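Local coordinates for protein oxidoreductase, zinc-binding dehydrogenase family (Myxococcus xanthus, PDB 5K1S) that acts as a zinc-containing medium-chain reductase in an alternative de novo route to isovaleryl coenzyme A, at residues 102-107 / 163-168; 168-173 / 194-199; 119-124 / 308-313; 159-164 / 316-321; 172-177 / 304-309. All blocks are in the same frame, centred on the assembly; numbering follows the deposited sequence.

Contact 1. Residues 102-107 / 163-168; sequences ATLQRM and TVCCTT. With ZN (zinc ion), chain F.
Gln105 reaches Cys166, one of the ligands of a zinc ion, and lies across the sulfur of Cys165. The metal bond comes first. Cys166 SG is 2.3 Å from zinc, and Cys57 and His79 are the other protein ligands. Cys166 SG is anti to the carbonyl carbon (chi1 -58°), which puts it where both zinc and Gln105 NE2 meet it.

One hydrogen bond joins the segments. Gln105 NE2 donates to Cys166 SG at 3.5 Å. The N-H points almost straight at the sulfur, at 175°, and SG lies in the plane of the Gln105 amide. A bend at chi2 (127°) puts Gln105 CD beside Cys165 SG, at 3.8 Å.

The remaining contacts are van der Waals packing round Cys165 SG. Gln105 NE2 is 3.7 Å from this sulfur. On the residue before, Leu104 CD2 is 4.0 Å from Cys165 SG, and Leu104 CA also touches it. Thr103 lends only its backbone: its O lies 4.0 Å from Cys165 SG, while its hydroxyl is bonded to Ala81 N and His79 O. All of these residues are buried.

The contact ties the end of strand 100-103 to the start of helix 165-178, where the catalytic and cofactor-binding parts of a medium-chain dehydrogenase meet. An alanine at Gln105 would probably leave Cys166 SG without its N-H donor and open a gap beside Cys165 SG. Gln105 thus acts as a second-shell residue. Its N-H would probably draw electron density from the metal-bound sulfur and help to fix the direction of the Cys166 side chain.

Contact 2. Residues 168-173 / 194-199; sequences TGTAVH and GGVGLS
Thr168 and Ser199 join two helices of the Rossmann-type cofactor domain. Helix 195-206 follows strand 186-190, the first strand of the parallel sheet in the usual numbering. Its glycine-rich start, with Gly194 at the N-cap, is consistent with the turn that holds the cofactor pyrophosphate in this family, here probably that of NADP. The short helical segments 168-173 and 195-199 cross at -59°, with their axes 8.1 Å apart.

The tight end is buried. Thr168 and Ser199 approach to 5.0 Å between their CA atoms, the nearest CA pair of the two segments. The Ser199 side chain is directed at helix 165-178, with CB 3.6 Å from Thr168 CA. Ala171 comes from the next turn of that helix. Its CB lies 3.8 Å from Ser199 CB, and the small methyl lets the two backbones come close. Val326 touches the side chains of both Thr168 and Ser199, and Ala317 of helix 311-323 packs on Thr168.

The other end is looser and partly exposed. Here Thr170 CG2 and Val196 CG1 are 4.2 Å apart, and the two side chains cross at about a right angle. Both methyl carbons lie anti to their own backbone N (Val196 chi1 176°). The Thr170 hydroxyl takes part in a weak hydrogen bond with Cys165 O, within its own helix.

One hydrogen bond joins the helices, at the buried end. Thr168 OG1 and Ser199 OG lie 2.8 Å apart, and either could be the donor.

Contact 3. Residues 119-124 / 308-313; sequences RNSLCK and ATTQAE. With ZN (zinc ion), chain E.
Ser121 and Ala308 meet side chain to side chain. Both CB atoms point across the contact and lie 3.8 Å apart. Ser121 OG comes closer still, 3.4 Å from Ala308 CB. This hydroxyl is anti to its own carbonyl carbon, and its polar partner is the backbone O of Tyr307, the residue just before Ala308.

The second pair is Asn120 with Thr310. Asn120 CB faces Thr310 CG2 at 4.1 Å. Only the base of the Asn120 side chain takes part in this meeting. Thr310 presents its methyl group because of its first torsion. OG1 sits between the backbone N and the carbonyl carbon (chi1 66°), which leaves CG2 anti to the carbonyl carbon and turned toward Asn120.

The hydroxyl of Thr310 is used on its own segment. Thr310 and Glu313 form a capping box at the start of helix 311-323. Glu313 N donates to Thr310 OG1 at 3.2 Å, and Thr310 N donates to Glu313 OE1 at 2.8 Å. The second donor comes from above the carboxylate plane, 54° out of it.

Segment 119-124 belongs to the lobe that holds the second zinc, the structural zinc of this dehydrogenase family. Cys123 SG is 2.4 Å from that ion, and Cys109, Cys112 and Cys115 complete the site. The short 3-10 turn 120-122 that leads into Cys123 rests on the N-cap Thr310 and on Ala308, just ahead of helix 311-323. Next to it, Arg119 has Leu122 CD1 over one face of its guanidinium, and its NH1 makes a salt bridge with Glu300 of the second subunit.

Contact 4. Residues 159-164 / 316-321; sequences NEAATV and EALRLT
Val164 fits its branched side chain against three residues on one face of helix 311-323. Its CG1 is anti to the backbone N (chi1 177°) and its CG2 anti to the carbonyl carbon. CG1 meets Ala317 CB at 3.7 Å. Leu318 CD2 comes to 3.7 Å from Val164 CB and also touches CG2. These two side chains cross obliquely. Leu318 CD2 further reaches Ala161 O at 4.0 Å.

Thr321 takes the third place. It slides past Val164 in the opposite direction, with OG1 3.9 Å from both valine methyl carbons. Its OG1 lies anti to the carbonyl carbon (chi1 -50°). The hydroxyl donates to Ala317 O at 3.2 Å, tilted 34° from the carbonyl plane. Ala317 O also accepts from Thr321 N. An alanine at Thr321 would probably open a gap beside the Val164 methyls and leave Ala317 O with the backbone donor alone.

Most of the touching atoms are carbon. Arg319 points away from segment 159-164, and its NE donates to Glu316 OE1 as part of a salt bridge between residues three apart in the helix. Glu316 also pairs with Arg176 of helix 165-178. Helix 311-323 packs on helix 165-178 as well, through Ala317 against Thr168 and Val172. Behind segment 159-164, Ala161 and Ala162 rest on Ala82 of strand 80-88, and Thr163 touches strand 354-358.

Contact 5. Residues 172-177 / 304-309; sequences VHTVRT and LGAYAT
His173 holds its ring against the backbone of Tyr307 and Ala308 through two torsions. CG is anti to the backbone N (chi1 -172°), and chi2 of 49° sets the turn of the ring. Tyr307 O and Ala308 O both approach the ring obliquely. His173 CD2 is 3.2 Å from Ala308 O, and NE2 is 3.2 Å from Tyr307 O. The latter pair has a poor angle and is not a hydrogen bond. Tyr307 N sits at the ring edge, in its plane, 3.6 Å from NE2.

Ala306 fills the corner between two helix residues. Its CB is 3.9 Å from His173 CD2 and equally far from Thr174 OG1. Thr174 OG1 is anti to its carbonyl carbon, and its hydrogen bond goes to Thr170 O within the helix. The Ala306 methyl therefore meets a hydroxyl that already has a partner.

Both ring nitrogens of His173 have carboxylate partners. ND1 is hydrogen-bonded to Glu313 OE2, and NE2 to Glu300 OE2 of the second subunit. That same oxygen of the neighbour also bonds Tyr307 N. Two acids round one imidazole would probably favour its doubly protonated form.

The contact joins helix 165-178 to the loop that follows strand 302-305, an outermost strand of the parallel Rossmann sheet within the chain. Leu304 pairs antiparallel with a strand of the second subunit, so the sheet runs on across the interface. The helix also packs on helix 195-206 through Val172 and Val175, and on helix 311-323 through Val172.

Helix 165-178 is the common thread. Contacts 1, 2 and 5 use it in turn from its start, and contact 4 holds the residues just before it. Contacts 1 and 2 share Thr168, and contacts 2 and 5 share Val172 and His173. Helix 311-323 links contacts 3 and 4, whose centres are about 17 Å apart. Contact 3 shares Ala308 and Thr309 with contact 5, about 9 Å away between centres. Along the chain contact 1 closes before contact 2 opens. Contacts 1 and 3 each hold a ligand of one of the two zinc ions; the centres of these contacts are about 11 Å apart. Both domains and the subunit interface thus meet round one helix.

Contact 1. Residues 102-107 / 163-168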
# COMPACT_ATOMS: atom_id res chain seq x y z
N ALA A 102 -11.35 -24.43 14.93
CA ALA A 102 -9.97 -23.96 15.04
C ALA A 102 -9.99 -22.47 15.32
O ALA A 102 -10.72 -21.72 14.66
CB ALA A 102 -9.18 -24.25 13.76
N THR A 103 -9.20 -22.04 16.30
CA THR A 103 -9.24 -20.65 16.75
C THR A 103 -8.49 -19.74 15.79
O THR A 103 -7.50 -20.13 15.16
CB THR A 103 -8.62 -20.53 18.14
OG1 THR A 103 -7.27 -21.02 18.12
CG2 THR A 103 -9.43 -21.31 19.17
N LEU A 104 -8.98 -18.50 15.68
CA LEU A 104 -8.25 -17.44 15.00
C LEU A 104 -7.13 -16.94 15.90
O LEU A 104 -6.88 -17.46 16.99
CB LEU A 104 -9.20 -16.30 14.63
CG LEU A 104 -10.21 -16.53 13.51
CD1 LEU A 104 -11.21 -15.39 13.46
CD2 LEU A 104 -9.50 -16.66 12.17
N GLN A 105 -6.42 -15.91 15.43
CA GLN A 105 -5.40 -15.28 16.26
C GLN A 105 -6.03 -14.29 17.24
O GLN A 105 -5.75 -14.33 18.44
CB GLN A 105 -4.37 -14.58 15.38
CG GLN A 105 -3.61 -15.52 14.45
CD GLN A 105 -3.64 -15.10 12.99
OE1 GLN A 105 -4.36 -14.17 12.62
NE2 GLN A 105 -2.87 -15.79 12.17
N ARG A 106 -6.90 -13.41 16.75
CA ARG A 106 -7.51 -12.37 17.55
C ARG A 106 -9.01 -12.32 17.28
O ARG A 106 -9.51 -12.88 16.31
CB ARG A 106 -6.89 -11.00 17.26
CG ARG A 106 -7.03 -10.56 15.81
CD ARG A 106 -6.45 -9.18 15.56
NE ARG A 106 -7.23 -8.12 16.21
CZ ARG A 106 -8.38 -7.65 15.74
NH1 ARG A 106 -8.91 -8.15 14.63
NH2 ARG A 106 -9.02 -6.68 16.39
N MET A 107 -9.72 -11.63 18.17
CA MET A 107 -11.16 -11.49 18.06
C MET A 107 -11.51 -10.26 17.22
O MET A 107 -10.65 -9.53 16.72
CB MET A 107 -11.79 -11.38 19.45
CG MET A 107 -11.88 -12.70 20.19
SD MET A 107 -12.78 -13.97 19.27
CE MET A 107 -14.38 -13.18 19.08
N THR A 163 -2.22 -25.70 12.51
CA THR A 163 -1.18 -24.82 11.97
C THR A 163 -1.66 -24.11 10.71
O THR A 163 -0.83 -23.60 9.95
CB THR A 163 0.10 -25.61 11.68
OG1 THR A 163 -0.17 -26.63 10.71
CG2 THR A 163 0.63 -26.25 12.96
N VAL A 164 -2.97 -24.05 10.48
CA VAL A 164 -3.49 -23.49 9.24
C VAL A 164 -3.63 -21.97 9.35
O VAL A 164 -3.34 -21.25 8.39
CB VAL A 164 -4.84 -24.15 8.90
CG1 VAL A 164 -5.45 -23.55 7.65
CG2 VAL A 164 -4.66 -25.65 8.73
N CYS A 165 -4.06 -21.47 10.51
CA CYS A 165 -4.40 -20.06 10.63
C CYS A 165 -3.20 -19.17 10.32
O CYS A 165 -3.30 -18.24 9.52
CB CYS A 165 -4.94 -19.77 12.03
SG CYS A 165 -5.74 -18.16 12.19
N CYS A 166 -2.06 -19.45 10.95
CA CYS A 166 -0.89 -18.60 10.82
C CYS A 166 -0.06 -18.89 9.58
O CYS A 166 1.04 -18.34 9.45
CB CYS A 166 -0.02 -18.73 12.07
SG CYS A 166 -0.89 -18.30 13.58
N THR A 167 -0.54 -19.74 8.68
CA THR A 167 0.16 -20.00 7.43
C THR A 167 -0.81 -19.88 6.26
O THR A 167 -0.82 -18.86 5.56
CB THR A 167 0.80 -21.39 7.45
OG1 THR A 167 -0.20 -22.38 7.71
CG2 THR A 167 1.88 -21.46 8.52
N THR A 168 -1.62 -20.91 6.03
CA THR A 168 -2.60 -20.84 4.95
C THR A 168 -3.66 -19.79 5.22
O THR A 168 -4.15 -19.15 4.28
CB THR A 168 -3.25 -22.21 4.75
OG1 THR A 168 -2.24 -23.20 4.55
CG2 THR A 168 -4.19 -22.20 3.55
ZN ZN F . 0.57 -17.02 14.86

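Contact 2. Residues 168-173 / 194-199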
# COMPACT_ATOMS: atom_id res chain seq x y z
N THR A 168 -1.62 -20.91 6.03
CA THR A 168 -2.60 -20.84 4.95
C THR A 168 -3.66 -19.79 5.22
O THR A 168 -4.15 -19.15 4.28
CB THR A 168 -3.25 -22.21 4.75
OG1 THR A 168 -2.24 -23.20 4.55
CG2 THR A 168 -4.19 -22.20 3.55
N GLY A 169 -4.04 -19.59 6.48
CA GLY A 169 -4.98 -18.52 6.80
C GLY A 169 -4.44 -17.16 6.40
O GLY A 169 -5.14 -16.37 5.76
N THR A 170 -3.19 -16.88 6.76
CA THR A 170 -2.56 -15.63 6.36
C THR A 170 -2.42 -15.56 4.84
O THR A 170 -2.58 -14.48 4.25
CB THR A 170 -1.20 -15.49 7.03
OG1 THR A 170 -1.36 -15.58 8.45
CG2 THR A 170 -0.56 -14.15 6.67
N ALA A 171 -2.11 -16.69 4.20
CA ALA A 171 -1.96 -16.70 2.75
C ALA A 171 -3.24 -16.28 2.06
O ALA A 171 -3.21 -15.49 1.11
CB ALA A 171 -1.52 -18.09 2.29
N VAL A 172 -4.39 -16.80 2.51
CA VAL A 172 -5.66 -16.41 1.91
C VAL A 172 -5.85 -14.91 2.03
O VAL A 172 -6.19 -14.23 1.05
CB VAL A 172 -6.82 -17.18 2.58
CG1 VAL A 172 -8.18 -16.64 2.11
CG2 VAL A 172 -6.71 -18.67 2.29
N HIS A 173 -5.65 -14.36 3.22
CA HIS A 173 -5.80 -12.92 3.42
C HIS A 173 -4.84 -12.14 2.52
O HIS A 173 -5.22 -11.13 1.93
CB HIS A 173 -5.56 -12.57 4.89
CG HIS A 173 -5.89 -11.15 5.23
ND1 HIS A 173 -7.07 -10.54 4.86
CD2 HIS A 173 -5.19 -10.21 5.91
CE1 HIS A 173 -7.08 -9.30 5.29
NE2 HIS A 173 -5.95 -9.07 5.94
N GLY A 194 9.31 -20.31 4.20
CA GLY A 194 8.63 -20.26 5.48
C GLY A 194 7.23 -20.84 5.43
O GLY A 194 6.73 -21.27 4.39
N GLY A 195 6.59 -20.85 6.60
CA GLY A 195 5.24 -21.39 6.69
C GLY A 195 4.24 -20.60 5.87
O GLY A 195 3.43 -21.18 5.14
N VAL A 196 4.29 -19.27 5.97
CA VAL A 196 3.41 -18.44 5.16
C VAL A 196 3.77 -18.57 3.68
O VAL A 196 2.89 -18.65 2.82
CB VAL A 196 3.48 -16.97 5.63
CG1 VAL A 196 2.63 -16.07 4.73
CG2 VAL A 196 3.03 -16.85 7.07
N GLY A 197 5.06 -18.58 3.37
CA GLY A 197 5.48 -18.64 1.98
C GLY A 197 4.99 -19.90 1.28
O GLY A 197 4.42 -19.84 0.19
N LEU A 198 5.22 -21.06 1.90
CA LEU A 198 4.81 -22.31 1.29
C LEU A 198 3.32 -22.31 0.97
O LEU A 198 2.91 -22.75 -0.11
CB LEU A 198 5.16 -23.49 2.21
CG LEU A 198 6.65 -23.77 2.38
CD1 LEU A 198 6.88 -24.82 3.46
CD2 LEU A 198 7.27 -24.22 1.06
N SER A 199 2.49 -21.82 1.89
CA SER A 199 1.06 -21.75 1.63
C SER A 199 0.75 -20.77 0.51
O SER A 199 -0.12 -21.02 -0.33
CB SER A 199 0.31 -21.37 2.90
OG SER A 199 0.37 -22.42 3.86

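Contact 3. Residues 119-124 / 308-313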
# COMPACT_ATOMS: atom_id res chain seq x y z
N ARG A 119 -13.15 -5.63 7.18
CA ARG A 119 -11.80 -5.31 7.66
C ARG A 119 -11.65 -5.70 9.13
O ARG A 119 -11.17 -4.92 9.95
CB ARG A 119 -11.52 -3.83 7.46
CG ARG A 119 -11.89 -3.28 6.09
CD ARG A 119 -11.12 -3.97 4.98
NE ARG A 119 -9.68 -3.78 5.11
CZ ARG A 119 -9.02 -2.71 4.67
NH1 ARG A 119 -7.70 -2.64 4.83
NH2 ARG A 119 -9.66 -1.72 4.07
N ASN A 120 -12.04 -6.93 9.47
CA ASN A 120 -12.00 -7.37 10.86
C ASN A 120 -10.59 -7.28 11.44
O ASN A 120 -10.43 -7.05 12.64
CB ASN A 120 -12.53 -8.80 10.97
CG ASN A 120 -13.94 -8.94 10.43
OD1 ASN A 120 -14.36 -8.18 9.56
ND2 ASN A 120 -14.68 -9.91 10.95
N SER A 121 -9.57 -7.47 10.61
CA SER A 121 -8.19 -7.35 11.08
C SER A 121 -7.93 -5.99 11.72
O SER A 121 -7.02 -5.88 12.56
CB SER A 121 -7.21 -7.57 9.93
OG SER A 121 -7.35 -8.87 9.39
N LEU A 122 -8.69 -4.96 11.36
CA LEU A 122 -8.47 -3.60 11.82
C LEU A 122 -9.41 -3.19 12.95
O LEU A 122 -9.36 -2.03 13.38
CB LEU A 122 -8.61 -2.62 10.65
CG LEU A 122 -7.76 -2.94 9.43
CD1 LEU A 122 -8.06 -1.96 8.30
CD2 LEU A 122 -6.28 -2.92 9.77
N CYS A 123 -10.26 -4.09 13.43
CA CYS A 123 -11.19 -3.74 14.49
C CYS A 123 -10.45 -3.27 15.73
O CYS A 123 -9.49 -3.92 16.18
CB CYS A 123 -12.07 -4.95 14.83
SG CYS A 123 -13.19 -4.68 16.23
N LYS A 124 -10.89 -2.15 16.29
CA LYS A 124 -10.30 -1.61 17.51
C LYS A 124 -11.13 -1.88 18.76
O LYS A 124 -10.60 -1.79 19.87
CB LYS A 124 -10.09 -0.10 17.38
CG LYS A 124 -8.94 0.29 16.46
CD LYS A 124 -8.75 1.81 16.44
CE LYS A 124 -7.49 2.21 15.68
NZ LYS A 124 -7.33 3.69 15.60
N ALA A 308 -3.43 -10.29 10.12
CA ALA A 308 -4.39 -11.15 10.79
C ALA A 308 -5.21 -11.97 9.80
O ALA A 308 -4.98 -11.92 8.59
CB ALA A 308 -5.32 -10.32 11.67
N THR A 309 -6.18 -12.73 10.31
CA THR A 309 -7.02 -13.60 9.50
C THR A 309 -8.46 -13.48 10.00
O THR A 309 -8.69 -13.32 11.20
CB THR A 309 -6.56 -15.06 9.58
OG1 THR A 309 -5.18 -15.15 9.22
CG2 THR A 309 -7.38 -15.94 8.64
N THR A 310 -9.41 -13.54 9.07
CA THR A 310 -10.82 -13.42 9.41
C THR A 310 -11.46 -14.80 9.55
O THR A 310 -10.88 -15.83 9.17
CB THR A 310 -11.57 -12.61 8.34
OG1 THR A 310 -11.56 -13.33 7.10
CG2 THR A 310 -10.92 -11.25 8.15
N GLN A 311 -12.67 -14.81 10.10
CA GLN A 311 -13.39 -16.06 10.29
C GLN A 311 -13.68 -16.74 8.96
O GLN A 311 -13.63 -17.97 8.85
CB GLN A 311 -14.69 -15.79 11.05
CG GLN A 311 -15.35 -17.02 11.64
CD GLN A 311 -16.52 -16.68 12.54
OE1 GLN A 311 -17.29 -15.76 12.26
NE2 GLN A 311 -16.66 -17.42 13.64
N ALA A 312 -13.97 -15.95 7.92
CA ALA A 312 -14.23 -16.52 6.61
C ALA A 312 -12.95 -17.05 5.97
O ALA A 312 -12.96 -18.13 5.36
CB ALA A 312 -14.88 -15.48 5.70
N GLU A 313 -11.85 -16.31 6.10
CA GLU A 313 -10.59 -16.74 5.50
C GLU A 313 -10.10 -18.04 6.13
O GLU A 313 -9.57 -18.91 5.43
CB GLU A 313 -9.54 -15.65 5.65
CG GLU A 313 -9.87 -14.37 4.89
CD GLU A 313 -9.15 -13.16 5.44
OE1 GLU A 313 -8.42 -13.30 6.45
OE2 GLU A 313 -9.31 -12.06 4.88
ZN ZN E . -15.21 -4.25 14.92

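Contact 4. Residues 159-164 / 316-321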
# COMPACT_ATOMS: atom_id res chain seq x y z
N ASN A 159 -3.55 -32.16 13.84
CA ASN A 159 -2.22 -31.57 13.77
C ASN A 159 -2.10 -30.62 12.58
O ASN A 159 -1.63 -29.49 12.71
CB ASN A 159 -1.16 -32.66 13.70
CG ASN A 159 -1.10 -33.50 14.96
OD1 ASN A 159 -1.65 -33.12 16.00
ND2 ASN A 159 -0.43 -34.65 14.88
N GLU A 160 -2.52 -31.08 11.40
CA GLU A 160 -2.49 -30.22 10.22
C GLU A 160 -3.39 -29.01 10.41
O GLU A 160 -3.07 -27.91 9.95
CB GLU A 160 -2.91 -31.00 8.98
CG GLU A 160 -1.78 -31.76 8.31
CD GLU A 160 -2.21 -32.40 7.00
OE1 GLU A 160 -3.32 -32.98 6.96
OE2 GLU A 160 -1.44 -32.32 6.02
N ALA A 161 -4.53 -29.19 11.08
CA ALA A 161 -5.48 -28.09 11.25
C ALA A 161 -4.97 -27.06 12.25
O ALA A 161 -5.28 -25.87 12.11
CB ALA A 161 -6.83 -28.64 11.71
N ALA A 162 -4.19 -27.48 13.25
CA ALA A 162 -3.70 -26.57 14.28
C ALA A 162 -2.59 -25.65 13.79
O ALA A 162 -2.06 -24.89 14.61
CB ALA A 162 -3.20 -27.37 15.48
N THR A 163 -2.22 -25.70 12.51
CA THR A 163 -1.18 -24.82 11.97
C THR A 163 -1.66 -24.11 10.71
O THR A 163 -0.83 -23.60 9.95
CB THR A 163 0.10 -25.61 11.68
OG1 THR A 163 -0.17 -26.63 10.71
CG2 THR A 163 0.63 -26.25 12.96
N VAL A 164 -2.97 -24.05 10.48
CA VAL A 164 -3.49 -23.49 9.24
C VAL A 164 -3.63 -21.97 9.35
O VAL A 164 -3.34 -21.25 8.39
CB VAL A 164 -4.84 -24.15 8.90
CG1 VAL A 164 -5.45 -23.55 7.65
CG2 VAL A 164 -4.66 -25.65 8.73
N GLU A 316 -12.06 -20.90 4.79
CA GLU A 316 -11.57 -21.23 3.46
C GLU A 316 -10.19 -21.89 3.52
O GLU A 316 -9.94 -22.86 2.81
CB GLU A 316 -11.52 -19.96 2.60
CG GLU A 316 -11.04 -20.19 1.17
CD GLU A 316 -11.96 -21.10 0.38
OE1 GLU A 316 -13.06 -21.42 0.88
OE2 GLU A 316 -11.58 -21.50 -0.74
N ALA A 317 -9.30 -21.36 4.36
CA ALA A 317 -7.97 -21.95 4.49
C ALA A 317 -8.06 -23.39 4.98
O ALA A 317 -7.41 -24.29 4.42
CB ALA A 317 -7.13 -21.12 5.45
N LEU A 318 -8.87 -23.64 6.01
CA LEU A 318 -9.06 -25.00 6.49
C LEU A 318 -9.61 -25.90 5.39
O LEU A 318 -9.21 -27.06 5.27
CB LEU A 318 -9.99 -25.00 7.70
CG LEU A 318 -9.45 -24.31 8.95
CD1 LEU A 318 -10.55 -24.08 9.97
CD2 LEU A 318 -8.32 -25.12 9.57
N ARG A 319 -10.52 -25.37 4.57
CA ARG A 319 -11.07 -26.16 3.47
C ARG A 319 -9.99 -26.49 2.45
O ARG A 319 -9.96 -27.61 1.92
CB ARG A 319 -12.21 -25.40 2.81
CG ARG A 319 -13.00 -26.23 1.81
CD ARG A 319 -13.96 -25.39 0.99
NE ARG A 319 -13.26 -24.42 0.16
CZ ARG A 319 -12.62 -24.73 -0.97
NH1 ARG A 319 -12.58 -25.99 -1.39
NH2 ARG A 319 -12.00 -23.78 -1.67
N LEU A 320 -9.10 -25.54 2.16
CA LEU A 320 -8.05 -25.79 1.17
C LEU A 320 -7.09 -26.88 1.63
O LEU A 320 -6.58 -27.64 0.80
CB LEU A 320 -7.29 -24.50 0.89
CG LEU A 320 -8.07 -23.43 0.13
CD1 LEU A 320 -7.35 -22.10 0.18
CD2 LEU A 320 -8.29 -23.86 -1.32
N THR A 321 -6.84 -26.99 2.93
CA THR A 321 -5.95 -28.03 3.43
C THR A 321 -6.60 -29.40 3.35
O THR A 321 -5.95 -30.39 3.02
CB THR A 321 -5.52 -27.72 4.86
OG1 THR A 321 -5.05 -26.37 4.94
CG2 THR A 321 -4.40 -28.66 5.29

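Contact 5. Residues 172-177 / 304-309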
# COMPACT_ATOMS: atom_id res chain seq x y z
N VAL A 172 -4.39 -16.80 2.51
CA VAL A 172 -5.66 -16.41 1.91
C VAL A 172 -5.85 -14.91 2.03
O VAL A 172 -6.19 -14.23 1.05
CB VAL A 172 -6.82 -17.18 2.58
CG1 VAL A 172 -8.18 -16.64 2.11
CG2 VAL A 172 -6.71 -18.67 2.29
N HIS A 173 -5.65 -14.36 3.22
CA HIS A 173 -5.80 -12.92 3.42
C HIS A 173 -4.84 -12.14 2.52
O HIS A 173 -5.22 -11.13 1.93
CB HIS A 173 -5.56 -12.57 4.89
CG HIS A 173 -5.89 -11.15 5.23
ND1 HIS A 173 -7.07 -10.54 4.86
CD2 HIS A 173 -5.19 -10.21 5.91
CE1 HIS A 173 -7.08 -9.30 5.29
NE2 HIS A 173 -5.95 -9.07 5.94
N THR A 174 -3.60 -12.62 2.39
CA THR A 174 -2.59 -11.92 1.61
C THR A 174 -2.82 -12.11 0.11
O THR A 174 -2.91 -11.14 -0.64
CB THR A 174 -1.20 -12.41 1.99
OG1 THR A 174 -1.01 -12.26 3.40
CG2 THR A 174 -0.12 -11.63 1.25
N VAL A 175 -2.91 -13.36 -0.33
CA VAL A 175 -2.97 -13.66 -1.76
C VAL A 175 -4.30 -13.22 -2.36
O VAL A 175 -4.34 -12.62 -3.44
CB VAL A 175 -2.71 -15.16 -1.99
CG1 VAL A 175 -2.80 -15.51 -3.47
CG2 VAL A 175 -1.36 -15.57 -1.42
N ARG A 176 -5.40 -13.49 -1.67
CA ARG A 176 -6.74 -13.31 -2.23
C ARG A 176 -7.40 -12.02 -1.76
O ARG A 176 -7.65 -11.12 -2.57
CB ARG A 176 -7.62 -14.51 -1.86
CG ARG A 176 -7.27 -15.77 -2.59
CD ARG A 176 -8.30 -16.83 -2.31
NE ARG A 176 -8.02 -18.07 -3.02
CZ ARG A 176 -8.71 -19.19 -2.85
NH1 ARG A 176 -9.72 -19.23 -1.99
NH2 ARG A 176 -8.38 -20.28 -3.53
N THR A 177 -7.71 -11.93 -0.47
CA THR A 177 -8.49 -10.81 0.04
C THR A 177 -7.82 -9.48 -0.28
O THR A 177 -8.44 -8.56 -0.82
CB THR A 177 -8.70 -10.96 1.55
OG1 THR A 177 -8.86 -12.35 1.87
CG2 THR A 177 -9.94 -10.20 1.98
N LEU A 304 0.52 -2.67 -0.33
CA LEU A 304 -0.64 -3.01 0.48
C LEU A 304 -0.21 -3.82 1.70
O LEU A 304 0.58 -4.76 1.58
CB LEU A 304 -1.65 -3.82 -0.34
CG LEU A 304 -2.02 -3.26 -1.71
CD1 LEU A 304 -2.95 -4.21 -2.44
CD2 LEU A 304 -2.65 -1.88 -1.58
N GLY A 305 -0.73 -3.45 2.86
CA GLY A 305 -0.50 -4.22 4.07
C GLY A 305 -1.60 -5.25 4.29
O GLY A 305 -2.76 -5.04 3.95
N ALA A 306 -1.20 -6.39 4.86
CA ALA A 306 -2.12 -7.47 5.19
C ALA A 306 -1.82 -7.96 6.60
O ALA A 306 -0.66 -8.24 6.92
CB ALA A 306 -2.01 -8.62 4.19
N TYR A 307 -2.86 -8.05 7.43
CA TYR A 307 -2.68 -8.37 8.84
C TYR A 307 -3.80 -9.29 9.31
O TYR A 307 -4.96 -9.12 8.94
CB TYR A 307 -2.67 -7.08 9.68
CG TYR A 307 -2.51 -7.31 11.17
CD1 TYR A 307 -1.32 -7.77 11.70
CD2 TYR A 307 -3.56 -7.04 12.05
CE1 TYR A 307 -1.16 -7.98 13.06
CE2 TYR A 307 -3.42 -7.24 13.41
CZ TYR A 307 -2.22 -7.71 13.91
OH TYR A 307 -2.07 -7.90 15.27
N ALA A 308 -3.43 -10.29 10.12
CA ALA A 308 -4.39 -11.15 10.79
C ALA A 308 -5.21 -11.97 9.80
O ALA A 308 -4.98 -11.92 8.59
CB ALA A 308 -5.32 -10.32 11.67
N THR A 309 -6.18 -12.73 10.31
CA THR A 309 -7.02 -13.60 9.50
C THR A 309 -8.46 -13.48 10.00
O THR A 309 -8.69 -13.32 11.20
CB THR A 309 -6.56 -15.06 9.58
OG1 THR A 309 -5.18 -15.15 9.22
CG2 THR A 309 -7.38 -15.94 8.64